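Local coordinates for uncharacterized protein (Bacteroides cellulosilyticus, PDB 5JVK), which probably hydrolyses O-glycosidic bonds, as a family 39 glycoside hydrolase from a gut symbiont built around an eight-stranded parallel beta/alpha barrel, at residues V16-D21 with I125-F130; L68-L73 with F399-S404. All coordinates share one frame; numbering follows the deposited sequence.

Contact 1 of 2, residues V16-D21 with I125-F130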
loop_
_atom_site.group_PDB
_atom_site.type_symbol
_atom_site.label_atom_id
_atom_site.label_comp_id
_atom_site.label_asym_id
_atom_site.label_seq_id
_atom_site.Cartn_x
_atom_site.Cartn_y
_atom_site.Cartn_z
ATOM N N VAL A 16 9.604 17.300 5.063
ATOM C CA VAL A 16 8.721 16.289 5.627
ATOM C C VAL A 16 7.431 16.974 6.097
ATOM O O VAL A 16 7.436 17.683 7.106
ATOM C CB VAL A 16 9.411 15.558 6.804
ATOM C CG1 VAL A 16 8.482 14.525 7.434
ATOM C CG2 VAL A 16 10.709 14.907 6.336
ATOM N N LEU A 17 6.337 16.758 5.362
ATOM C CA LEU A 17 5.016 17.317 5.704
ATOM C C LEU A 17 4.119 16.302 6.444
ATOM O O LEU A 17 2.889 16.356 6.353
ATOM C CB LEU A 17 4.328 17.843 4.432
ATOM C CG LEU A 17 5.029 19.019 3.733
ATOM C CD1 LEU A 17 4.517 19.204 2.312
ATOM C CD2 LEU A 17 4.869 20.312 4.523
ATOM N N VAL A 18 4.748 15.388 7.187
ATOM C CA VAL A 18 4.060 14.388 8.002
ATOM C C VAL A 18 4.726 14.364 9.372
ATOM O O VAL A 18 5.951 14.416 9.458
ATOM C CB VAL A 18 4.174 12.988 7.370
ATOM C CG1 VAL A 18 3.534 11.930 8.261
ATOM C CG2 VAL A 18 3.547 12.982 5.982
ATOM N N SER A 19 3.928 14.263 10.432
ATOM C CA SER A 19 4.461 14.226 11.795
ATOM C C SER A 19 3.600 13.346 12.700
ATOM O O SER A 19 2.375 13.473 12.704
ATOM C CB SER A 19 4.553 15.654 12.350
ATOM O OG SER A 19 5.114 15.685 13.651
ATOM N N THR A 20 4.244 12.462 13.463
ATOM C CA THR A 20 3.535 11.584 14.398
ATOM C C THR A 20 3.116 12.339 15.662
ATOM O O THR A 20 3.814 13.259 16.104
ATOM C CB THR A 20 4.381 10.361 14.809
ATOM O OG1 THR A 20 5.575 10.790 15.471
ATOM C CG2 THR A 20 4.748 9.522 13.591
ATOM N N ASP A 21 1.964 11.951 16.217
ATOM C CA ASP A 21 1.472 12.439 17.515
ATOM C C ASP A 21 1.045 13.915 17.495
ATOM O O ASP A 21 1.349 14.657 16.561
ATOM C CB ASP A 21 2.531 12.194 18.615
ATOM C CG ASP A 21 1.929 11.983 20.010
ATOM O OD1 ASP A 21 0.697 12.113 20.195
ATOM O OD2 ASP A 21 2.712 11.684 20.939
ATOM N N ILE A 125 7.336 6.446 4.342
ATOM C CA ILE A 125 6.747 5.104 4.242
ATOM C C ILE A 125 6.508 4.506 5.631
ATOM O O ILE A 125 5.466 3.887 5.862
ATOM C CB ILE A 125 7.615 4.144 3.380
ATOM C CG1 ILE A 125 7.602 4.588 1.911
ATOM C CG2 ILE A 125 7.110 2.702 3.475
ATOM C CD1 ILE A 125 8.765 4.075 1.085
ATOM N N ARG A 126 7.470 4.689 6.538
ATOM C CA ARG A 126 7.369 4.187 7.919
ATOM C C ARG A 126 6.176 4.773 8.676
ATOM O O ARG A 126 5.430 4.036 9.324
ATOM C CB ARG A 126 8.670 4.462 8.697
ATOM C CG ARG A 126 8.617 4.193 10.201
ATOM C CD ARG A 126 8.271 2.750 10.533
ATOM N NE ARG A 126 8.160 2.544 11.979
ATOM C CZ ARG A 126 7.126 2.918 12.741
ATOM N NH1 ARG A 126 6.061 3.531 12.218
ATOM N NH2 ARG A 126 7.153 2.667 14.049
ATOM N N MET A 127 6.004 6.090 8.594
ATOM C CA MET A 127 4.919 6.777 9.306
ATOM C C MET A 127 3.519 6.476 8.741
ATOM O O MET A 127 2.518 6.738 9.409
ATOM C CB MET A 127 5.174 8.292 9.343
ATOM C CG MET A 127 6.356 8.690 10.214
ATOM S SD MET A 127 6.571 10.478 10.367
ATOM C CE MET A 127 7.113 10.903 8.714
ATOM N N ALA A 128 3.452 5.953 7.514
ATOM C CA ALA A 128 2.198 5.440 6.941
ATOM C C ALA A 128 1.807 4.057 7.483
ATOM O O ALA A 128 0.680 3.608 7.258
ATOM C CB ALA A 128 2.288 5.395 5.424
ATOM N N GLY A 129 2.738 3.378 8.160
ATOM C CA GLY A 129 2.468 2.114 8.850
ATOM C C GLY A 129 2.869 0.857 8.095
ATOM O O GLY A 129 2.636 -0.246 8.581
ATOM N N PHE A 130 3.481 1.009 6.921
ATOM C CA PHE A 130 3.836 -0.136 6.083
ATOM C C PHE A 130 5.045 -0.898 6.631
ATOM O O PHE A 130 5.968 -0.295 7.189
ATOM C CB PHE A 130 4.129 0.316 4.651
ATOM C CG PHE A 130 2.954 0.956 3.960
ATOM C CD1 PHE A 130 1.896 0.179 3.490
ATOM C CD2 PHE A 130 2.907 2.335 3.765
ATOM C CE1 PHE A 130 0.813 0.765 2.850
ATOM C CE2 PHE A 130 1.829 2.928 3.125
ATOM C CZ PHE A 130 0.779 2.142 2.664
#

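Contact 2 of 2, residues L68-L73 with F399-S404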
loop_
_atom_site.group_PDB
_atom_site.type_symbol
_atom_site.label_atom_id
_atom_site.label_comp_id
_atom_site.label_asym_id
_atom_site.label_seq_id
_atom_site.Cartn_x
_atom_site.Cartn_y
_atom_site.Cartn_z
ATOM N N LEU A 68 -5.083 14.973 16.400
ATOM C CA LEU A 68 -4.669 14.338 15.146
ATOM C C LEU A 68 -5.576 14.763 13.990
ATOM O O LEU A 68 -6.730 15.165 14.196
ATOM C CB LEU A 68 -4.698 12.808 15.272
ATOM C CG LEU A 68 -3.777 12.152 16.301
ATOM C CD1 LEU A 68 -3.974 10.646 16.294
ATOM C CD2 LEU A 68 -2.322 12.505 16.030
ATOM N N GLY A 69 -5.041 14.671 12.776
ATOM C CA GLY A 69 -5.816 14.954 11.584
ATOM C C GLY A 69 -5.005 15.177 10.328
ATOM O O GLY A 69 -3.783 15.293 10.370
ATOM N N TYR A 70 -5.724 15.205 9.212
ATOM C CA TYR A 70 -5.228 15.634 7.915
ATOM C C TYR A 70 -5.566 17.114 7.797
ATOM O O TYR A 70 -6.746 17.484 7.824
ATOM C CB TYR A 70 -5.923 14.842 6.802
ATOM C CG TYR A 70 -5.405 15.135 5.416
ATOM C CD1 TYR A 70 -4.167 14.646 5.002
ATOM C CD2 TYR A 70 -6.152 15.895 4.512
ATOM C CE1 TYR A 70 -3.681 14.906 3.732
ATOM C CE2 TYR A 70 -5.670 16.164 3.237
ATOM C CZ TYR A 70 -4.437 15.666 2.854
ATOM O OH TYR A 70 -3.951 15.922 1.604
ATOM N N TYR A 71 -4.537 17.953 7.675
ATOM C CA TYR A 71 -4.701 19.408 7.687
ATOM C C TYR A 71 -4.331 20.034 6.351
ATOM O O TYR A 71 -3.452 19.535 5.649
ATOM C CB TYR A 71 -3.837 20.031 8.789
ATOM C CG TYR A 71 -4.290 19.687 10.186
ATOM C CD1 TYR A 71 -5.116 20.552 10.905
ATOM C CD2 TYR A 71 -3.901 18.494 10.793
ATOM C CE1 TYR A 71 -5.537 20.241 12.189
ATOM C CE2 TYR A 71 -4.321 18.171 12.077
ATOM C CZ TYR A 71 -5.140 19.048 12.769
ATOM O OH TYR A 71 -5.560 18.738 14.037
ATOM N N THR A 72 -5.021 21.121 6.011
ATOM C CA THR A 72 -4.592 22.030 4.952
ATOM C C THR A 72 -3.781 23.140 5.622
ATOM O O THR A 72 -4.248 23.762 6.581
ATOM C CB THR A 72 -5.792 22.645 4.200
ATOM O OG1 THR A 72 -6.631 21.601 3.691
ATOM C CG2 THR A 72 -5.322 23.513 3.036
ATOM N N LEU A 73 -2.569 23.368 5.120
ATOM C CA LEU A 73 -1.668 24.399 5.633
ATOM C C LEU A 73 -1.721 25.623 4.718
ATOM O O LEU A 73 -1.211 25.579 3.598
ATOM C CB LEU A 73 -0.236 23.854 5.712
ATOM C CG LEU A 73 0.903 24.805 6.098
ATOM C CD1 LEU A 73 0.661 25.490 7.435
ATOM C CD2 LEU A 73 2.213 24.037 6.122
ATOM N N PHE A 399 5.950 15.690 -2.538
ATOM C CA PHE A 399 5.924 15.032 -1.218
ATOM C C PHE A 399 4.828 15.542 -0.259
ATOM O O PHE A 399 4.875 15.274 0.941
ATOM C CB PHE A 399 7.322 15.045 -0.572
ATOM C CG PHE A 399 8.359 14.295 -1.366
ATOM C CD1 PHE A 399 8.623 12.953 -1.099
ATOM C CD2 PHE A 399 9.063 14.923 -2.392
ATOM C CE1 PHE A 399 9.575 12.256 -1.836
ATOM C CE2 PHE A 399 10.015 14.228 -3.134
ATOM C CZ PHE A 399 10.270 12.893 -2.855
ATOM N N SER A 400 3.820 16.226 -0.801
ATOM C CA SER A 400 2.670 16.675 -0.023
ATOM C C SER A 400 1.725 15.484 0.143
ATOM O O SER A 400 1.404 14.826 -0.847
ATOM C CB SER A 400 1.951 17.813 -0.750
ATOM O OG SER A 400 0.865 18.305 0.006
ATOM N N PRO A 401 1.281 15.193 1.383
ATOM C CA PRO A 401 0.397 14.041 1.590
ATOM C C PRO A 401 -1.023 14.283 1.082
ATOM O O PRO A 401 -1.568 15.375 1.262
ATOM C CB PRO A 401 0.403 13.864 3.112
ATOM C CG PRO A 401 0.634 15.234 3.639
ATOM C CD PRO A 401 1.548 15.905 2.648
ATOM N N LYS A 402 -1.586 13.269 0.430
ATOM C CA LYS A 402 -2.998 13.250 0.055
ATOM C C LYS A 402 -3.773 12.605 1.214
ATOM O O LYS A 402 -3.151 12.010 2.101
ATOM C CB LYS A 402 -3.187 12.461 -1.242
ATOM C CG LYS A 402 -2.494 13.088 -2.450
ATOM C CD LYS A 402 -2.281 12.086 -3.573
ATOM C CE LYS A 402 -3.599 11.577 -4.130
ATOM N NZ LYS A 402 -3.408 10.685 -5.304
ATOM N N PRO A 403 -5.120 12.730 1.232
ATOM C CA PRO A 403 -5.921 12.098 2.298
ATOM C C PRO A 403 -5.686 10.591 2.494
ATOM O O PRO A 403 -5.792 10.103 3.619
ATOM C CB PRO A 403 -7.360 12.352 1.846
ATOM C CG PRO A 403 -7.282 13.622 1.081
ATOM C CD PRO A 403 -5.964 13.572 0.359
ATOM N N SER A 404 -5.370 9.878 1.410
ATOM C CA SER A 404 -5.088 8.444 1.464
ATOM C C SER A 404 -3.899 8.081 2.352
ATOM O O SER A 404 -3.870 6.990 2.933
ATOM C CB SER A 404 -4.882 7.885 0.055
ATOM O OG SER A 404 -3.859 8.585 -0.624
#

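Contact 1 of 2, residues V16-D21 with I125-F130
The side chains of V16, V18 and T20 receive the thioether of M127 where an edge strand of a beta sheet meets the (beta/alpha)8 barrel. The segment 16-21 carries strand 18-20, on the rim of a five-stranded mixed sheet, and M127 lies near the C-terminal end of helix 118-127, which follows barrel strand 106-109. The contact illustrates how one long apolar side chain can join two bodies of a fold.

Methyl packing does most of the work. V18 and M127 meet end-on, V18 CG1 3.8 Å from M127 CE. V16 adds a more distant touch from its own CG1, 4.1 Å from the same methyl. The methionine runs out nearly straight through chi2 (-175°) and then bends at its sulfur (chi3 -70°), which swings CE over toward the two valines. Behind the bend, T20 lies across the chain at about a right angle, and its CG2 comes within 3.8 Å of M127 SD.

Backbone geometry brings the helix to an end just beyond the contact. G129 takes a positive phi and closes a Schellman motif, its N bonded to R126 O at 3.0 Å. Beside these methyls, Y405 of helix 403-415 touches both V18 and M127, while backbone bonds from S19 to A92 and V94 tie the strand to its sheet. The methyl of M127 also approaches the strand's backbone, with CE 3.8 Å from V18 O.

Contact 2 of 2, residues L68-L73 with F399-S404
The phenol oxygen of Y70 is 2.5 Å from the carbonyl O of P401, and this hydrogen bond joins strand 69-78 to the segment 399-404, which leads into helix 403-415. The hydroxyl is the donor. The distance is very short, so its exact value is doubtful at 2.5 Å resolution. The acceptor sits beside the rim of the ring, close to the ring plane.

Y70 pairs its hydroxyl with a backbone carbonyl while one ring face packs on P403, a worked example of a tyrosine that joins polar and apolar contact. With CG anti to the backbone N (chi1 -176°), the ring projects from the strand toward the proline-rich segment. P403 covers one face: its CA is 3.9 Å from the Y70 ring centroid and 13° off the normal, a CH-pi contact. The pyrrolidine continues this cover outward, P403 CD approaching Y70 CZ to 3.6 Å and P403 CG lying 3.7 Å from Y70 CE2. On the P401 side the meeting is looser, 4.3 Å between Y70 CE1 and P401 CB.

K402, between the two prolines, meets the phenol with its backbone, its CA 3.2 Å from Y70 OH. Its ammonium NZ bonds elsewhere, to S345 OG and G393 O. P403 also touches D350 and A354 of helix 350-366.

P403 N has no hydrogen to offer the nearby phenol. The polar attachment therefore runs in one direction, from the tyrosine hydroxyl to a buried proline carbonyl, with the remaining hold supplied by CH groups.

In the fold
Contacts 1 and 2 fasten the same mixed sheet to the barrel through different strands: 18-20 at its edge, and 69-78 further in, with strand 83-94 between them. Their centres lie about 11 Å apart, and they touch directly, L17 packing on S400 and P401, and D21 on L68. Helix 403-415 borders both: its Y405 lies beside contact 1, and P403, around the start of the helix, packs in contact 2. Contact 1 is partly buried, and its chemistry is purely apolar across the segments. Contact 2 is wholly buried and combines aromatic packing with a polar bond. Together they exemplify a domain interface in which methionine packing complements a more directional tyrosine-proline junction.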